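Side-chain contacts in probable adhesion protein (Pseudomonas aeruginosa PAO1, PDB 6R3Z), which probably serves as the periplasmic solute-binding protein of a metal transport system, capturing ferrous iron and related divalent ions: residues D213-A217 with L218-V222; V195-A198 with H199-P203; N124-A127 with R128-K132; K51-G54 with T55-V58. One frame throughout, in Å; residues are numbered along the deposited sequence.

Contact 1: residues D213-A217 with L218-V222; sequences DQLKA and LDVKV
Gln214 and Leu218 lie side by side one helical turn apart, Gln214 CG 3.9 Å from Leu218 CD1, while the backbone beneath them closes with Leu218 N bonded to Gln214 O at 2.9 Å. Gln214 holds CG opposite its backbone N (chi1 -155°) with an extended chain beyond, which lays its methylenes along the leucine and lets the amide stay at the exposed surface. Next, Leu215 turns inward. Its O receives Val220 N in the carbonyl plane, at 2.9 Å and with an N-H...O angle of 168°, and its CD2 methyl meets Val220 CG2 at 3.8 Å, the two branched side chains running at a slant. Lys216 reaches back to Asp213, NZ to OD1 3.2 Å, a surface salt bridge, and its O takes Asp219 N at 3.1 Å from above the carbonyl plane. With Asp219 at a positive phi of 53°, the bonds Val220 N to Leu215 O and Asp219 N to Lys216 O form a Schellman motif that ends the helix. Lys221 NZ makes a salt bridge to Asp219 OD2 from above the carboxylate plane. The segment tightly connects helix 205-217 to strand 220-226: Leu215 and Val220 rest on Ala174 of strand 172-175, and Leu215 also packs against Ile237 of helix 234-241.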
loop_
_atom_site.group_PDB
_atom_site.type_symbol
_atom_site.label_atom_id
_atom_site.label_comp_id
_atom_site.label_asym_id
_atom_site.label_seq_id
_atom_site.Cartn_x
_atom_site.Cartn_y
_atom_site.Cartn_z
ATOM N N ASP A 213 7.685 -9.149 -25.174
ATOM C CA ASP A 213 8.760 -10.042 -25.649
ATOM C C ASP A 213 9.507 -10.708 -24.487
ATOM O O ASP A 213 9.763 -11.905 -24.534
ATOM C CB ASP A 213 9.727 -9.306 -26.588
ATOM C CG ASP A 213 9.136 -9.022 -27.962
ATOM O OD1 ASP A 213 8.133 -9.689 -28.334
ATOM O OD2 ASP A 213 9.676 -8.143 -28.670
ATOM N N GLN A 214 9.786 -9.940 -23.424
ATOM C CA GLN A 214 10.463 -10.409 -22.218
ATOM C C GLN A 214 9.613 -11.445 -21.450
ATOM O O GLN A 214 10.165 -12.424 -20.934
ATOM C CB GLN A 214 10.752 -9.228 -21.314
ATOM C CG GLN A 214 11.909 -9.433 -20.378
ATOM C CD GLN A 214 12.407 -8.088 -19.929
ATOM O OE1 GLN A 214 11.669 -7.284 -19.347
ATOM N NE2 GLN A 214 13.670 -7.822 -20.171
ATOM N N LEU A 215 8.275 -11.205 -21.340
ATOM C CA LEU A 215 7.376 -12.146 -20.648
ATOM C C LEU A 215 7.455 -13.514 -21.324
ATOM O O LEU A 215 7.523 -14.535 -20.638
ATOM C CB LEU A 215 5.913 -11.642 -20.627
ATOM C CG LEU A 215 5.658 -10.284 -19.923
ATOM C CD1 LEU A 215 4.190 -9.881 -19.991
ATOM C CD2 LEU A 215 6.166 -10.271 -18.487
ATOM N N LYS A 216 7.489 -13.523 -22.665
ATOM C CA LYS A 216 7.576 -14.750 -23.463
ATOM C C LYS A 216 8.958 -15.384 -23.312
ATOM O O LYS A 216 9.041 -16.571 -23.003
ATOM C CB LYS A 216 7.252 -14.467 -24.947
ATOM C CG LYS A 216 5.800 -14.005 -25.187
ATOM C CD LYS A 216 5.360 -14.162 -26.651
ATOM C CE LYS A 216 5.475 -12.895 -27.467
ATOM N NZ LYS A 216 6.871 -12.634 -27.913
ATOM N N ALA A 217 10.043 -14.589 -23.492
ATOM C CA ALA A 217 11.419 -15.091 -23.389
ATOM C C ALA A 217 11.748 -15.716 -22.018
ATOM O O ALA A 217 12.370 -16.785 -21.960
ATOM C CB ALA A 217 12.414 -13.993 -23.745
ATOM N N LEU A 218 11.275 -15.098 -20.930
ATOM C CA LEU A 218 11.526 -15.588 -19.566
ATOM C C LEU A 218 10.473 -16.552 -19.052
ATOM O O LEU A 218 10.570 -17.006 -17.901
ATOM C CB LEU A 218 11.721 -14.416 -18.589
ATOM C CG LEU A 218 12.837 -13.428 -18.978
ATOM C CD1 LEU A 218 12.961 -12.324 -17.962
ATOM C CD2 LEU A 218 14.203 -14.148 -19.188
ATOM N N ASP A 219 9.482 -16.893 -19.911
ATOM C CA ASP A 219 8.382 -17.799 -19.571
ATOM C C ASP A 219 7.663 -17.357 -18.272
ATOM O O ASP A 219 7.515 -18.130 -17.317
ATOM C CB ASP A 219 8.867 -19.267 -19.520
ATOM C CG ASP A 219 7.751 -20.309 -19.537
ATOM O OD1 ASP A 219 6.612 -19.973 -19.981
ATOM O OD2 ASP A 219 8.010 -21.459 -19.119
ATOM N N VAL A 220 7.243 -16.077 -18.232
ATOM C CA VAL A 220 6.507 -15.544 -17.077
ATOM C C VAL A 220 5.149 -16.255 -17.072
ATOM O O VAL A 220 4.537 -16.415 -18.127
ATOM C CB VAL A 220 6.405 -13.995 -17.115
ATOM C CG1 VAL A 220 5.417 -13.450 -16.071
ATOM C CG2 VAL A 220 7.777 -13.358 -16.940
ATOM N N LYS A 221 4.731 -16.741 -15.906
ATOM C CA LYS A 221 3.511 -17.535 -15.764
ATOM C C LYS A 221 2.263 -16.707 -15.500
ATOM O O LYS A 221 1.181 -17.022 -16.016
ATOM C CB LYS A 221 3.690 -18.628 -14.689
ATOM C CG LYS A 221 4.838 -19.620 -14.961
ATOM C CD LYS A 221 4.627 -20.497 -16.207
ATOM C CE LYS A 221 5.836 -21.343 -16.525
ATOM N NZ LYS A 221 5.642 -22.125 -17.784
ATOM N N VAL A 222 2.389 -15.694 -14.631
ATOM C CA VAL A 222 1.240 -14.882 -14.231
ATOM C C VAL A 222 1.568 -13.397 -14.267
ATOM O O VAL A 222 2.728 -13.015 -14.095
ATOM C CB VAL A 222 0.661 -15.295 -12.838
ATOM C CG1 VAL A 222 0.341 -16.791 -12.767
ATOM C CG2 VAL A 222 1.579 -14.884 -11.689
#

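Contact 2: residues V195-A198 with H199-P203; sequences VEPA and HGIEP. With NI (nickel (II) ion), chain B; EDO (1,2-ethanediol), chain D.
Ala198 and Ile201 close a type II beta turn, Ile201 N bonding to Ala198 O at 2.9 Å with the donor above the carbonyl plane. Gly200 takes the third position at a phi of 72°, a conformation easy for a residue without a side chain. A weak bond runs from Gly200 N to Glu196 OE1 at 3.2 Å; OE1 also receives a weak bond from His177 ND1, a second-shell contact that probably helps orient that metal ligand. Glu196 CB and Pro197 CD each press on Ile201 O at 3.2 Å, a buried carbonyl with no polar partner in the model.

Metal binding falls to His199. With CG placed opposite the backbone N (chi1 -170°), the ring projects from the turn and NE2 binds nickel at 2.1 Å, alongside His41, His66, His111, His177 and His250.

Apolar packing holds the two arms together. Val195 CG1 lies 4.1 Å from Pro203 CG, and Ala198 CB meets Ile201 CG1 at 4.0 Å; the rigid proline rings suit a loop that lacks regular secondary structure. This loop joins strand 193-194 to helix 205-217, with Val195 bonded through its backbone to Thr175 of strand 172-175 and packed on Leu208 and Thr211 of the helix.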
loop_
_atom_site.group_PDB
_atom_site.type_symbol
_atom_site.label_atom_id
_atom_site.label_comp_id
_atom_site.label_asym_id
_atom_site.label_seq_id
_atom_site.Cartn_x
_atom_site.Cartn_y
_atom_site.Cartn_z
ATOM N N VAL A 195 5.726 -3.877 -15.602
ATOM C CA VAL A 195 5.417 -3.282 -16.907
ATOM C C VAL A 195 5.632 -1.762 -16.910
ATOM O O VAL A 195 6.221 -1.241 -17.865
ATOM C CB VAL A 195 4.015 -3.702 -17.430
ATOM C CG1 VAL A 195 3.743 -3.135 -18.831
ATOM C CG2 VAL A 195 3.863 -5.225 -17.413
ATOM N N GLU A 196 5.152 -1.058 -15.873
ATOM C CA GLU A 196 5.350 0.399 -15.795
ATOM C C GLU A 196 6.860 0.691 -15.642
ATOM O O GLU A 196 7.512 0.144 -14.745
ATOM C CB GLU A 196 4.571 0.983 -14.621
ATOM C CG GLU A 196 3.083 1.063 -14.916
ATOM C CD GLU A 196 2.239 1.765 -13.871
ATOM O OE1 GLU A 196 2.708 1.960 -12.727
ATOM O OE2 GLU A 196 1.096 2.136 -14.210
ATOM N N PRO A 197 7.451 1.499 -16.539
ATOM C CA PRO A 197 8.913 1.742 -16.448
ATOM C C PRO A 197 9.373 2.461 -15.176
ATOM O O PRO A 197 10.548 2.366 -14.800
ATOM C CB PRO A 197 9.229 2.541 -17.716
ATOM C CG PRO A 197 7.914 3.175 -18.116
ATOM C CD PRO A 197 6.847 2.184 -17.699
ATOM N N ALA A 198 8.451 3.185 -14.527
ATOM C CA ALA A 198 8.680 3.894 -13.255
ATOM C C ALA A 198 7.338 4.013 -12.554
ATOM O O ALA A 198 6.289 3.852 -13.194
ATOM C CB ALA A 198 9.261 5.288 -13.508
ATOM N N HIS A 199 7.376 4.270 -11.241
ATOM C CA HIS A 199 6.173 4.364 -10.404
ATOM C C HIS A 199 5.058 5.233 -11.008
ATOM O O HIS A 199 5.213 6.457 -11.125
ATOM C CB HIS A 199 6.523 4.853 -8.979
ATOM C CG HIS A 199 5.378 4.754 -8.020
ATOM N ND1 HIS A 199 5.223 5.657 -6.983
ATOM C CD2 HIS A 199 4.369 3.846 -7.958
ATOM C CE1 HIS A 199 4.127 5.281 -6.337
ATOM N NE2 HIS A 199 3.572 4.217 -6.898
ATOM N N GLY A 200 3.978 4.564 -11.435
ATOM C CA GLY A 200 2.779 5.189 -11.982
ATOM C C GLY A 200 2.907 5.786 -13.364
ATOM O O GLY A 200 2.031 6.545 -13.783
ATOM N N ILE A 201 3.988 5.433 -14.083
ATOM C CA ILE A 201 4.256 5.912 -15.449
ATOM C C ILE A 201 3.866 4.840 -16.464
ATOM O O ILE A 201 4.335 3.697 -16.375
ATOM C CB ILE A 201 5.736 6.396 -15.600
ATOM C CG1 ILE A 201 6.091 7.514 -14.559
ATOM C CG2 ILE A 201 6.047 6.861 -17.032
ATOM C CD1 ILE A 201 5.087 8.713 -14.450
ATOM N N GLU A 202 2.990 5.211 -17.407
ATOM C CA GLU A 202 2.509 4.314 -18.444
ATOM C C GLU A 202 3.674 4.007 -19.418
ATOM O O GLU A 202 4.394 4.937 -19.797
ATOM C CB GLU A 202 1.328 4.976 -19.194
ATOM C CG GLU A 202 0.627 4.134 -20.249
ATOM C CD GLU A 202 -0.680 4.713 -20.772
ATOM O OE1 GLU A 202 -1.374 5.419 -20.001
ATOM O OE2 GLU A 202 -1.021 4.451 -21.950
ATOM N N PRO A 203 3.857 2.744 -19.861
ATOM C CA PRO A 203 4.907 2.476 -20.869
ATOM C C PRO A 203 4.549 3.077 -22.225
ATOM O O PRO A 203 3.373 3.252 -22.527
ATOM C CB PRO A 203 4.905 0.949 -20.981
ATOM C CG PRO A 203 3.488 0.539 -20.611
ATOM C CD PRO A 203 3.084 1.519 -19.533
HETATM NI NI NI B . 1.831 3.180 -6.193
HETATM C C1 EDO D . 0.440 1.748 -23.532
HETATM O O1 EDO D . -0.800 2.369 -23.867
HETATM C C2 EDO D . 1.317 1.719 -24.798
HETATM O O2 EDO D . 1.677 3.059 -25.096
#

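Contact 3: residues N124-A127 with R128-K132; sequences NTIA and RELGK. With EDO (1,2-ethanediol), chain C.
Ile126 O takes the shortest of the backbone bonds that join 124-127 to 128-132, from Leu130 N at 2.8 Å, with the donor nearly along the C=O axis. The same two residues meet through their side chains. Ile126 and Leu130 lie side by side and point the same way, and the isoleucine's CG2 branch touches Leu130 CD1 at 3.6 Å. In Ile126 that branch stands opposite the backbone N while CG1 lies beside it (chi1 -64°), a rotation that lays the CG2 methyl along the leucine. Leu130 CG also comes 3.4 Å from Ile126 O, fitting the leucine closely over the preceding turn.

These are the i to i+4 contacts of a regular alpha-helix, here the middle and later turns of helix 116-133. Arg128 N to Asn124 O and Glu129 N to Thr125 O continue the ladder. Its buried face includes Ile126, Ala127 and Leu130, set against Ile23 and Val24 of helix 14-24, with Ala127 also touching Ala145 of helix 138-160. Small Ala127 suits a close approach between helices. Gly131 N bonds to Ala127 O at 3.0 Å, and as a glycine it brings no beta carbon to crowd that oxygen.

On the polar side, Glu129 bends at chi2 (-51°), bringing OE2 to Lys132 NZ at 3.0 Å, a salt bridge made on the syn side of the carboxylate. The other oxygen, OE1, accepts a hydrogen bond 2.9 Å long from O2 of a 1,2-ethanediol molecule, probably a crystallisation additive. Thr125 OG1 bonds back to Thr121 O within the helix.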
loop_
_atom_site.group_PDB
_atom_site.type_symbol
_atom_site.label_atom_id
_atom_site.label_comp_id
_atom_site.label_asym_id
_atom_site.label_seq_id
_atom_site.Cartn_x
_atom_site.Cartn_y
_atom_site.Cartn_z
ATOM N N ASN A 124 2.765 -0.224 14.885
ATOM C CA ASN A 124 3.434 -0.103 16.184
ATOM C C ASN A 124 4.182 1.224 16.331
ATOM O O ASN A 124 4.099 1.856 17.386
ATOM C CB ASN A 124 4.324 -1.315 16.459
ATOM C CG ASN A 124 3.523 -2.581 16.680
ATOM O OD1 ASN A 124 2.396 -2.556 17.192
ATOM N ND2 ASN A 124 4.107 -3.720 16.352
ATOM N N THR A 125 4.823 1.692 15.247
ATOM C CA THR A 125 5.549 2.971 15.241
ATOM C C THR A 125 4.571 4.132 15.413
ATOM O O THR A 125 4.804 5.019 16.247
ATOM C CB THR A 125 6.405 3.089 13.976
ATOM O OG1 THR A 125 7.447 2.106 14.057
ATOM C CG2 THR A 125 7.049 4.471 13.827
ATOM N N ILE A 126 3.460 4.111 14.631
ATOM C CA ILE A 126 2.439 5.150 14.731
ATOM C C ILE A 126 1.877 5.226 16.170
ATOM O O ILE A 126 1.830 6.316 16.740
ATOM C CB ILE A 126 1.337 4.971 13.643
ATOM C CG1 ILE A 126 1.937 5.137 12.213
ATOM C CG2 ILE A 126 0.194 5.977 13.848
ATOM C CD1 ILE A 126 1.116 4.464 11.079
ATOM N N ALA A 127 1.493 4.078 16.760
ATOM C CA ALA A 127 0.920 4.029 18.111
ATOM C C ALA A 127 1.880 4.602 19.166
ATOM O O ALA A 127 1.442 5.337 20.050
ATOM C CB ALA A 127 0.536 2.599 18.481
ATOM N N ARG A 128 3.182 4.267 19.062
ATOM C CA ARG A 128 4.200 4.745 19.996
ATOM C C ARG A 128 4.312 6.275 19.894
ATOM O O ARG A 128 4.330 6.959 20.920
ATOM C CB ARG A 128 5.559 4.100 19.674
ATOM C CG ARG A 128 6.703 4.626 20.564
ATOM C CD ARG A 128 7.985 3.862 20.353
ATOM N NE ARG A 128 7.863 2.491 20.856
ATOM C CZ ARG A 128 8.887 1.671 21.066
ATOM N NH1 ARG A 128 10.131 2.081 20.846
ATOM N NH2 ARG A 128 8.677 0.441 21.518
ATOM N N GLU A 129 4.381 6.792 18.659
ATOM C CA GLU A 129 4.534 8.227 18.412
ATOM C C GLU A 129 3.289 9.033 18.805
ATOM O O GLU A 129 3.427 10.106 19.395
ATOM C CB GLU A 129 4.975 8.502 16.967
ATOM C CG GLU A 129 6.399 8.044 16.675
ATOM C CD GLU A 129 7.427 8.548 17.679
ATOM O OE1 GLU A 129 7.541 9.782 17.855
ATOM O OE2 GLU A 129 8.094 7.705 18.318
ATOM N N LEU A 130 2.081 8.501 18.517
ATOM C CA LEU A 130 0.842 9.162 18.911
ATOM C C LEU A 130 0.757 9.210 20.446
ATOM O O LEU A 130 0.340 10.223 21.003
ATOM C CB LEU A 130 -0.394 8.468 18.331
ATOM C CG LEU A 130 -0.616 8.665 16.841
ATOM C CD1 LEU A 130 -1.748 7.771 16.349
ATOM C CD2 LEU A 130 -0.916 10.156 16.505
ATOM N N GLY A 131 1.191 8.129 21.099
ATOM C CA GLY A 131 1.231 8.040 22.555
ATOM C C GLY A 131 2.099 9.106 23.198
ATOM O O GLY A 131 1.758 9.621 24.272
ATOM N N LYS A 132 3.234 9.446 22.552
ATOM C CA LYS A 132 4.143 10.489 23.044
ATOM C C LYS A 132 3.498 11.887 22.931
ATOM O O LYS A 132 3.698 12.736 23.804
ATOM C CB LYS A 132 5.482 10.456 22.310
ATOM C CG LYS A 132 6.341 9.239 22.623
ATOM C CD LYS A 132 7.556 9.228 21.715
ATOM C CE LYS A 132 8.427 8.016 21.916
ATOM N NZ LYS A 132 9.519 7.968 20.906
HETATM C C1 EDO C . 6.648 13.792 15.782
HETATM O O1 EDO C . 5.670 13.482 16.763
HETATM C C2 EDO C . 7.773 12.722 15.774
HETATM O O2 EDO C . 7.233 11.423 15.532
#

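Contact 4: residues K51-G54 with T55-V58; sequences KRIG and TLDV
Thr55 holds OG1 between its backbone N and carbonyl carbon (chi1 76°), which folds the hydroxyl back over the preceding turn toward Arg52 O. OG1 donates to that oxygen at 2.9 Å, in the carbonyl plane. Thr55 N reaches the same atom at 3.1 Å from above the plane, so one residue grips Arg52 O twice, and a threonine suits the place because its hydroxyl sits only one bond beyond CB. In Leu56 a chi1 of -50° sets CG beside the backbone N, bringing it 3.6 Å from Arg52 O. Leu56 CD1 then lies 3.9 Å from Ile53 CA, and more loosely beside the isoleucine's CG1. Both residues are buried: Ile53 packs on Met73 and Ile74 of helix 68-76, Leu56 on Leu33 and Ile82. Arg52, by contrast, sends its guanidinium group outward to a salt bridge with Asp49. Leu56 N bonds to Ile53 O at 3.0 Å, closing a beta turn from Ile53 to Leu56. The arrangement is a type I turn carrying the chain from helix 47-53 toward strand 58-61, the helix-to-strand passage of an alpha/beta domain built on a parallel sheet.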
loop_
_atom_site.group_PDB
_atom_site.type_symbol
_atom_site.label_atom_id
_atom_site.label_comp_id
_atom_site.label_asym_id
_atom_site.label_seq_id
_atom_site.Cartn_x
_atom_site.Cartn_y
_atom_site.Cartn_z
ATOM N N LYS A 51 -5.431 24.157 3.203
ATOM C CA LYS A 51 -6.114 24.894 4.279
ATOM C C LYS A 51 -6.392 23.983 5.479
ATOM O O LYS A 51 -6.200 24.411 6.613
ATOM C CB LYS A 51 -7.425 25.534 3.766
ATOM C CG LYS A 51 -8.140 26.431 4.779
ATOM C CD LYS A 51 -7.369 27.713 5.127
ATOM C CE LYS A 51 -8.062 28.538 6.185
ATOM N NZ LYS A 51 -9.354 29.103 5.704
ATOM N N ARG A 52 -6.810 22.727 5.212
ATOM C CA ARG A 52 -7.168 21.713 6.223
ATOM C C ARG A 52 -6.055 21.376 7.212
ATOM O O ARG A 52 -6.338 21.073 8.377
ATOM C CB ARG A 52 -7.650 20.435 5.538
ATOM C CG ARG A 52 -9.136 20.454 5.260
ATOM C CD ARG A 52 -9.723 19.053 5.287
ATOM N NE ARG A 52 -9.395 18.296 4.078
ATOM C CZ ARG A 52 -10.089 18.350 2.944
ATOM N NH1 ARG A 52 -11.155 19.137 2.845
ATOM N NH2 ARG A 52 -9.726 17.616 1.904
ATOM N N ILE A 53 -4.794 21.437 6.751
ATOM C CA ILE A 53 -3.610 21.139 7.571
ATOM C C ILE A 53 -3.534 22.074 8.799
ATOM O O ILE A 53 -3.170 21.618 9.883
ATOM C CB ILE A 53 -2.320 21.106 6.704
ATOM C CG1 ILE A 53 -2.383 19.902 5.736
ATOM C CG2 ILE A 53 -1.040 21.049 7.566
ATOM C CD1 ILE A 53 -1.391 19.896 4.604
ATOM N N GLY A 54 -3.952 23.330 8.632
ATOM C CA GLY A 54 -4.001 24.315 9.711
ATOM C C GLY A 54 -4.851 23.931 10.914
ATOM O O GLY A 54 -4.659 24.492 11.990
ATOM N N THR A 55 -5.771 22.942 10.760
ATOM C CA THR A 55 -6.650 22.476 11.842
ATOM C C THR A 55 -6.126 21.171 12.511
ATOM O O THR A 55 -6.758 20.657 13.441
ATOM C CB THR A 55 -8.112 22.320 11.336
ATOM O OG1 THR A 55 -8.229 21.135 10.541
ATOM C CG2 THR A 55 -8.616 23.545 10.545
ATOM N N LEU A 56 -4.982 20.651 12.042
ATOM C CA LEU A 56 -4.399 19.395 12.536
ATOM C C LEU A 56 -3.331 19.573 13.601
ATOM O O LEU A 56 -2.742 20.647 13.710
ATOM C CB LEU A 56 -3.830 18.557 11.365
ATOM C CG LEU A 56 -4.726 18.325 10.146
ATOM C CD1 LEU A 56 -3.992 17.546 9.081
ATOM C CD2 LEU A 56 -5.991 17.617 10.524
ATOM N N ASP A 57 -3.071 18.494 14.377
ATOM C CA ASP A 57 -2.046 18.465 15.416
ATOM C C ASP A 57 -0.812 17.687 14.990
ATOM O O ASP A 57 0.249 17.849 15.597
ATOM C CB ASP A 57 -2.604 17.834 16.701
ATOM C CG ASP A 57 -3.775 18.620 17.223
ATOM O OD1 ASP A 57 -3.596 19.828 17.523
ATOM O OD2 ASP A 57 -4.877 18.058 17.275
ATOM N N VAL A 58 -0.977 16.769 14.029
ATOM C CA VAL A 58 0.075 15.869 13.548
ATOM C C VAL A 58 -0.325 15.267 12.214
ATOM O O VAL A 58 -1.525 15.066 11.967
ATOM C CB VAL A 58 0.427 14.758 14.602
ATOM C CG1 VAL A 58 -0.788 13.879 14.947
ATOM C CG2 VAL A 58 1.619 13.894 14.161
#

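In the fold
Contact 2 is the one that reaches the metal, through His199; the other three lie away from the site. Contacts 3 and 4 touch directly, Leu130 CD2 lying 4.0 Å from Val58 CG1, so helix 116-133 packs on the start of strand 58-61 in the first parallel sheet. Contacts 1 and 2 belong with the second, contact 2 just before helix 205-217 and contact 1 at its C-terminal end; their centres are about 18 Å apart. Contact 1 lies across the chain's centre from contacts 3 and 4, with centres about 44 and 48 Å away. The nickel ion takes His41, His66 and His111 from the part holding contacts 3 and 4, and His177, His199 and His250 from the part holding contacts 1 and 2.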